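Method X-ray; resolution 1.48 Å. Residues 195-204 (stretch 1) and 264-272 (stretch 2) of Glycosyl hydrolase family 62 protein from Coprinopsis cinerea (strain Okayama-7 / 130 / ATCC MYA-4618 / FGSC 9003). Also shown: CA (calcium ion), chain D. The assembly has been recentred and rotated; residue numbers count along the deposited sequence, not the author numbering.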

ATOM      1  N   GLU A 195       8.447  -6.465   1.123  1.00  7.68           N
ATOM      2  CA  GLU A 195       8.101  -5.070   0.798  1.00  8.09           C
ATOM      3  C   GLU A 195       6.641  -4.807   1.164  1.00  7.69           C
ATOM      4  O   GLU A 195       6.014  -5.638   1.838  1.00  7.75           O
ATOM      5  N   ALA A 196       6.143  -3.632   0.808  1.00  7.34           N
ATOM      6  CA  ALA A 196       4.712  -3.316   0.844  1.00  6.91           C
ATOM      7  C   ALA A 196       4.130  -3.390   2.249  1.00  6.82           C
ATOM      8  O   ALA A 196       3.115  -4.049   2.490  1.00  6.42           O
ATOM      9  N   ALA A 197       4.681  -2.575   3.130  1.00  6.49           N
ATOM     10  CA  ALA A 197       4.090  -2.386   4.457  1.00  6.69           C
ATOM     11  C   ALA A 197       2.744  -1.622   4.403  1.00  6.64           C
ATOM     12  O   ALA A 197       2.533  -0.766   3.566  1.00  6.87           O
ATOM     13  N   ASN A 198       1.846  -1.998   5.315  1.00  6.45           N
ATOM     14  CA  ASN A 198       0.732  -1.148   5.741  1.00  6.43           C
ATOM     15  C   ASN A 198       0.781  -1.037   7.250  1.00  6.44           C
ATOM     16  O   ASN A 198       1.093  -2.012   7.950  1.00  6.67           O
ATOM     17  N   VAL A 199       0.496   0.155   7.750  1.00  6.39           N
ATOM     18  CA  VAL A 199       0.423   0.400   9.185  1.00  6.81           C
ATOM     19  C   VAL A 199      -0.838   1.212   9.501  1.00  6.95           C
ATOM     20  O   VAL A 199      -1.051   2.271   8.946  1.00  7.39           O
ATOM     21  N   TYR A 200      -1.684   0.651  10.389  1.00  6.99           N
ATOM     22  CA  TYR A 200      -2.979   1.247  10.719  1.00  7.32           C
ATOM     23  C   TYR A 200      -3.226   1.345  12.215  1.00  7.66           C
ATOM     24  O   TYR A 200      -2.737   0.506  12.972  1.00  7.51           O
ATOM     25  N   ARG A 201      -3.974   2.373  12.619  1.00  8.17           N
ATOM     26  CA  ARG A 201      -4.558   2.422  13.975  1.00  9.32           C
ATOM     27  C   ARG A 201      -5.797   1.552  13.983  1.00  9.44           C
ATOM     28  O   ARG A 201      -6.643   1.643  13.086  1.00  9.18           O
ATOM     29  N   ILE A 202      -5.931   0.701  14.994  1.00 10.10           N
ATOM     30  CA  ILE A 202      -7.114  -0.181  15.107  1.00 10.71           C
ATOM     31  C   ILE A 202      -8.141   0.544  15.964  1.00 11.70           C
ATOM     32  O   ILE A 202      -7.946   0.666  17.175  1.00 11.19           O
ATOM     33  N   ASP A 203      -9.238   0.993  15.339  1.00 11.97           N
ATOM     34  CA  ASP A 203     -10.300   1.680  16.090  1.00 12.77           C
ATOM     35  C   ASP A 203     -10.806   0.849  17.263  1.00 13.93           C
ATOM     36  O   ASP A 203     -10.916  -0.378  17.155  1.00 13.90           O
ATOM     37  N   GLY A 204     -11.078   1.536  18.381  1.00 15.23           N
ATOM     38  CA  GLY A 204     -11.620   0.915  19.591  1.00 16.63           C
ATOM     39  C   GLY A 204     -10.588   0.227  20.488  1.00 17.78           C
ATOM     40  O   GLY A 204     -10.958  -0.396  21.480  1.00 19.24           O
ATOM     41  N   SER A 264      -0.859  -9.879  -3.159  1.00  7.21           N
ATOM     42  CA  SER A 264       0.254  -8.943  -3.170  1.00  6.98           C
ATOM     43  C   SER A 264      -0.211  -7.478  -2.968  1.00  6.97           C
ATOM     44  O   SER A 264      -1.420  -7.195  -2.973  1.00  7.72           O
ATOM     45  N   HIS A 265       0.786  -6.601  -2.770  1.00  6.79           N
ATOM     46  CA  HIS A 265       0.684  -5.173  -2.459  1.00  6.50           C
ATOM     47  C   HIS A 265      -0.697  -4.578  -2.500  1.00  6.47           C
ATOM     48  O   HIS A 265      -1.237  -4.348  -3.566  1.00  7.40           O
ATOM     49  N   GLY A 266      -1.270  -4.373  -1.318  1.00  6.45           N
ATOM     50  CA  GLY A 266      -2.621  -3.875  -1.192  1.00  6.55           C
ATOM     51  C   GLY A 266      -2.823  -2.846  -0.091  1.00  6.44           C
ATOM     52  O   GLY A 266      -1.869  -2.258   0.450  1.00  7.04           O
ATOM     53  N   GLU A 267      -4.102  -2.615   0.242  1.00  6.38           N
ATOM     54  CA  GLU A 267      -4.509  -1.688   1.309  1.00  6.14           C
ATOM     55  C   GLU A 267      -5.851  -2.109   1.843  1.00  6.43           C
ATOM     56  O   GLU A 267      -6.725  -2.563   1.062  1.00  6.28           O
ATOM     57  N   LEU A 268      -6.033  -1.915   3.155  1.00  6.37           N
ATOM     58  CA  LEU A 268      -7.324  -2.149   3.783  1.00  6.72           C
ATOM     59  C   LEU A 268      -8.251  -0.955   3.558  1.00  6.70           C
ATOM     60  O   LEU A 268      -7.820   0.210   3.497  1.00  6.68           O
ATOM     61  N   ILE A 269      -9.533  -1.236   3.447  1.00  6.80           N
ATOM     62  CA  ILE A 269     -10.517  -0.157   3.472  1.00  7.59           C
ATOM     63  C   ILE A 269     -10.521   0.457   4.878  1.00  7.72           C
ATOM     64  O   ILE A 269     -10.617  -0.267   5.895  1.00  8.03           O
ATOM     65  N   ARG A 270     -10.381   1.780   4.952  1.00  7.80           N
ATOM     66  CA  ARG A 270     -10.208   2.478   6.219  1.00  8.13           C
ATOM     67  C   ARG A 270     -11.530   2.921   6.833  1.00  8.70           C
ATOM     68  O   ARG A 270     -12.537   2.937   6.166  1.00 10.21           O
ATOM     69  N   SER A 271     -11.503   3.275   8.112  1.00  9.42           N
ATOM     70  CA  SER A 271     -12.678   3.832   8.764  1.00  9.75           C
ATOM     71  C   SER A 271     -12.688   5.345   8.695  1.00 10.36           C
ATOM     72  O   SER A 271     -13.693   5.979   9.075  1.00 13.09           O
ATOM     73  N   GLY A 272     -11.607   5.938   8.191  1.00  9.73           N
ATOM     74  CA  GLY A 272     -11.501   7.390   8.067  1.00  9.29           C
ATOM     75  C   GLY A 272     -10.292   7.722   7.220  1.00  8.66           C
ATOM     76  O   GLY A 272      -9.407   6.872   7.068  1.00  7.94           O
TER

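The strand 195-202 and the short strand that includes 266-268 run in nearly the same direction, with 9° between their axes, yet their closest approach is 7.9 Å. That gap is too wide for backbone ladder pairing, and side chains and waters fill it. The CA-to-CB bonds of Ala 196, Asn 198 and Tyr 200 point toward the second stretch, while that of Ala 197 points away; from Ala 197 to Tyr 200 the extended backbone alternates them.

At the start of the contact, Ala 196 has positive phi and psi (62/60), and its methyl lies over one face of the His 265 ring: CB of Ala 196 is 3.7 Å from the ring centroid of His 265 and 22° off the ring normal, a CH-pi contact. His 265 leaves its backbone sideways, but chi1 t (-162°) and chi2 of 140° bring the ring nearer and place His 265 NE2 2.1 Å from the calcium ion. The oxygens of waters 2, 4, 5 and 6 also lie 2.1 Å from the calcium ion, and that of water 7 2.2 Å.

Asn 198 adopts chi1 m (-54°). With chi2 at 111°, its amide turns ND2 to the backbone of the other stretch, and Asn 198 ND2 donates to Gly 266 O at 3.0 Å with an N-H...O angle of 161°. Water 1 adds a bridge, lying 2.8 Å from Ala 196 O and 3.0 Å from Gly 266 O.

Tyr 200, also m (-61°, chi2 -74°), has the largest area covered by the opposing stretch, 91 Å². Its ring extends back along the strand, so that the hydroxyl accepts from the backbone: Leu 268 N to Tyr 200 OH is 2.9 Å, at 151°. Leu 268 (m, then t) has its CA-to-CB bond toward the first stretch and packs obliquely, Tyr 200 CE2 to Leu 268 CD1 being 3.8 Å; Arg 270 CG lies 4.3 Å from Tyr 200 CE1, also obliquely.

The hydroxyl donates in turn to water 3, whose oxygen is 2.7 Å from Tyr 200 OH. This water donates to Glu 267 OE1 and Leu 268 O, each 2.6 Å from its oxygen, and accepts from Arg 270 NE at 2.9 Å. Glu 267 departs from the ideal wells at chi1 (-102°) before an extended chi2; Arg 270, m then t, t, reaches its carboxylate in a salt bridge, Arg 270 NH2 to Glu 267 OE1, 2.9 Å and 165°.

Beyond the strands, Asp 203 (m) and Ser 271 (p) point toward each other's stretches. Ser 271 OG donates to Asp 203 OD2 at 2.6 Å, a short hydrogen bond linking the two loops.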

ATOM      1  CB  GLU A 195       8.355  -4.812  -0.692  1.00  8.15           C
ATOM      2  CG  GLU A 195       7.533  -5.689  -1.633  1.00  8.67           C
ATOM      3  CD  GLU A 195       7.965  -5.665  -3.086  1.00  9.60           C
ATOM      4  OE1 GLU A 195       8.890  -4.957  -3.496  1.00  9.60           O
ATOM      5  OE2 GLU A 195       7.347  -6.372  -3.922  1.00 10.81           O
ATOM      6  CB  ALA A 196       3.943  -4.213  -0.111  1.00  6.98           C
ATOM      7  CB  ALA A 197       5.051  -1.657   5.379  1.00  7.12           C
ATOM      8  CB  ASN A 198      -0.662  -1.717   5.403  1.00  6.46           C
ATOM      9  CG  ASN A 198      -0.858  -2.078   3.942  1.00  6.71           C
ATOM     10  OD1 ASN A 198      -0.971  -3.263   3.621  1.00  7.04           O
ATOM     11  ND2 ASN A 198      -1.001  -1.085   3.078  1.00  6.53           N
ATOM     12  CB  VAL A 199       1.674   1.094   9.743  1.00  6.98           C
ATOM     13  CG1 VAL A 199       1.648   1.053  11.271  1.00  7.44           C
ATOM     14  CG2 VAL A 199       2.911   0.422   9.200  1.00  7.16           C
ATOM     15  CB  TYR A 200      -4.094   0.404  10.156  1.00  7.08           C
ATOM     16  CG  TYR A 200      -4.098   0.264   8.651  1.00  6.83           C
ATOM     17  CD1 TYR A 200      -4.483   1.316   7.841  1.00  6.50           C
ATOM     18  CD2 TYR A 200      -3.728  -0.926   8.051  1.00  6.57           C
ATOM     19  CE1 TYR A 200      -4.523   1.191   6.463  1.00  6.29           C
ATOM     20  CE2 TYR A 200      -3.781  -1.078   6.682  1.00  6.41           C
ATOM     21  CZ  TYR A 200      -4.160   0.006   5.880  1.00  6.45           C
ATOM     22  OH  TYR A 200      -4.200  -0.161   4.507  1.00  6.37           O
ATOM     23  CB  ARG A 201      -4.920   3.847  14.343  1.00 10.37           C
ATOM     24  CG  ARG A 201      -5.718   4.002  15.628  1.00 12.16           C
ATOM     25  CD  ARG A 201      -4.955   3.507  16.847  1.00 14.54           C
ATOM     26  NE  ARG A 201      -5.810   3.510  18.031  1.00 17.46           N
ATOM     27  CZ  ARG A 201      -6.159   4.604  18.711  1.00 19.71           C
ATOM     28  NH1 ARG A 201      -5.727   5.806  18.346  1.00 20.17           N
ATOM     29  NH2 ARG A 201      -6.964   4.491  19.774  1.00 20.84           N
ATOM     30  CB  ILE A 202      -6.764  -1.556  15.710  1.00 11.28           C
ATOM     31  CG1 ILE A 202      -5.673  -2.252  14.900  1.00 11.06           C
ATOM     32  CG2 ILE A 202      -8.000  -2.438  15.773  1.00 11.35           C
ATOM     33  CD1 ILE A 202      -5.033  -3.455  15.591  1.00 11.06           C
ATOM     34  CB  ASP A 203     -11.497   2.009  15.206  1.00 13.56           C
ATOM     35  CG  ASP A 203     -11.253   3.180  14.271  1.00 14.84           C
ATOM     36  OD1 ASP A 203     -10.310   3.969  14.512  1.00 16.61           O
ATOM     37  OD2 ASP A 203     -12.061   3.307  13.332  1.00 17.16           O
ATOM     38  CB  SER A 264       1.058  -9.206  -4.461  1.00  6.90           C
ATOM     39  OG  SER A 264       2.172  -8.355  -4.656  1.00  6.48           O
ATOM     40  CB  HIS A 265       1.612  -4.384  -3.379  1.00  6.28           C
ATOM     41  CG  HIS A 265       1.895  -3.012  -2.878  1.00  6.34           C
ATOM     42  ND1 HIS A 265       3.136  -2.413  -2.958  1.00  6.73           N
ATOM     43  CD2 HIS A 265       1.097  -2.141  -2.220  1.00  6.57           C
ATOM     44  CE1 HIS A 265       3.076  -1.221  -2.396  1.00  6.56           C
ATOM     45  NE2 HIS A 265       1.849  -1.025  -1.950  1.00  6.69           N
ATOM     46  CB  GLU A 267      -4.612  -0.230   0.825  1.00  6.08           C
ATOM     47  CG  GLU A 267      -3.414   0.651   1.231  1.00  5.98           C
ATOM     48  CD  GLU A 267      -3.588   2.115   0.935  1.00  6.04           C
ATOM     49  OE1 GLU A 267      -4.727   2.611   1.050  1.00  5.74           O
ATOM     50  OE2 GLU A 267      -2.582   2.779   0.559  1.00  5.99           O
ATOM     51  CB  LEU A 268      -7.208  -2.378   5.302  1.00  6.93           C
ATOM     52  CG  LEU A 268      -6.700  -3.747   5.797  1.00  7.22           C
ATOM     53  CD1 LEU A 268      -6.434  -3.686   7.306  1.00  7.57           C
ATOM     54  CD2 LEU A 268      -7.710  -4.857   5.507  1.00  7.34           C
ATOM     55  CB  ILE A 269     -11.921  -0.656   3.079  1.00  8.44           C
ATOM     56  CG1 ILE A 269     -11.995  -1.204   1.638  1.00  9.56           C
ATOM     57  CG2 ILE A 269     -12.948   0.432   3.272  1.00  8.37           C
ATOM     58  CD1 ILE A 269     -11.205  -0.503   0.580  1.00 10.77           C
ATOM     59  CB  ARG A 270      -9.320   3.708   5.996  1.00  7.84           C
ATOM     60  CG  ARG A 270      -8.032   3.433   5.235  1.00  7.87           C
ATOM     61  CD  ARG A 270      -7.231   4.706   5.069  1.00  7.60           C
ATOM     62  NE  ARG A 270      -6.272   4.531   4.000  1.00  7.37           N
ATOM     63  CZ  ARG A 270      -5.701   5.529   3.351  1.00  7.28           C
ATOM     64  NH1 ARG A 270      -5.888   6.774   3.736  1.00  6.99           N
ATOM     65  NH2 ARG A 270      -4.926   5.256   2.319  1.00  7.19           N
ATOM     66  CB  SER A 271     -12.708   3.399  10.224  1.00 10.24           C
ATOM     67  OG  SER A 271     -11.510   3.761  10.858  1.00 11.20           O
TER
HETATM   68 CA    CA D 501       1.058   0.645  -0.849  1.00  9.58          CA
HETATM   69  O   HOH W   1       0.795  -3.372   1.116  1.00  7.02           O
HETATM   70  O   HOH W   2       1.138  -0.586   0.901  1.00  7.14           O
HETATM   71  O   HOH W   3      -5.698   1.752   3.350  1.00  6.73           O
HETATM   72  O   HOH W   4       0.196   2.305   0.066  1.00  6.38           O
HETATM   73  O   HOH W   5       2.929   1.405  -0.439  1.00  7.49           O
HETATM   74  O   HOH W   6      -0.854  -0.167  -1.095  1.00  6.35           O
HETATM   75  O   HOH W   7       0.891   1.754  -2.709  1.00  6.30           O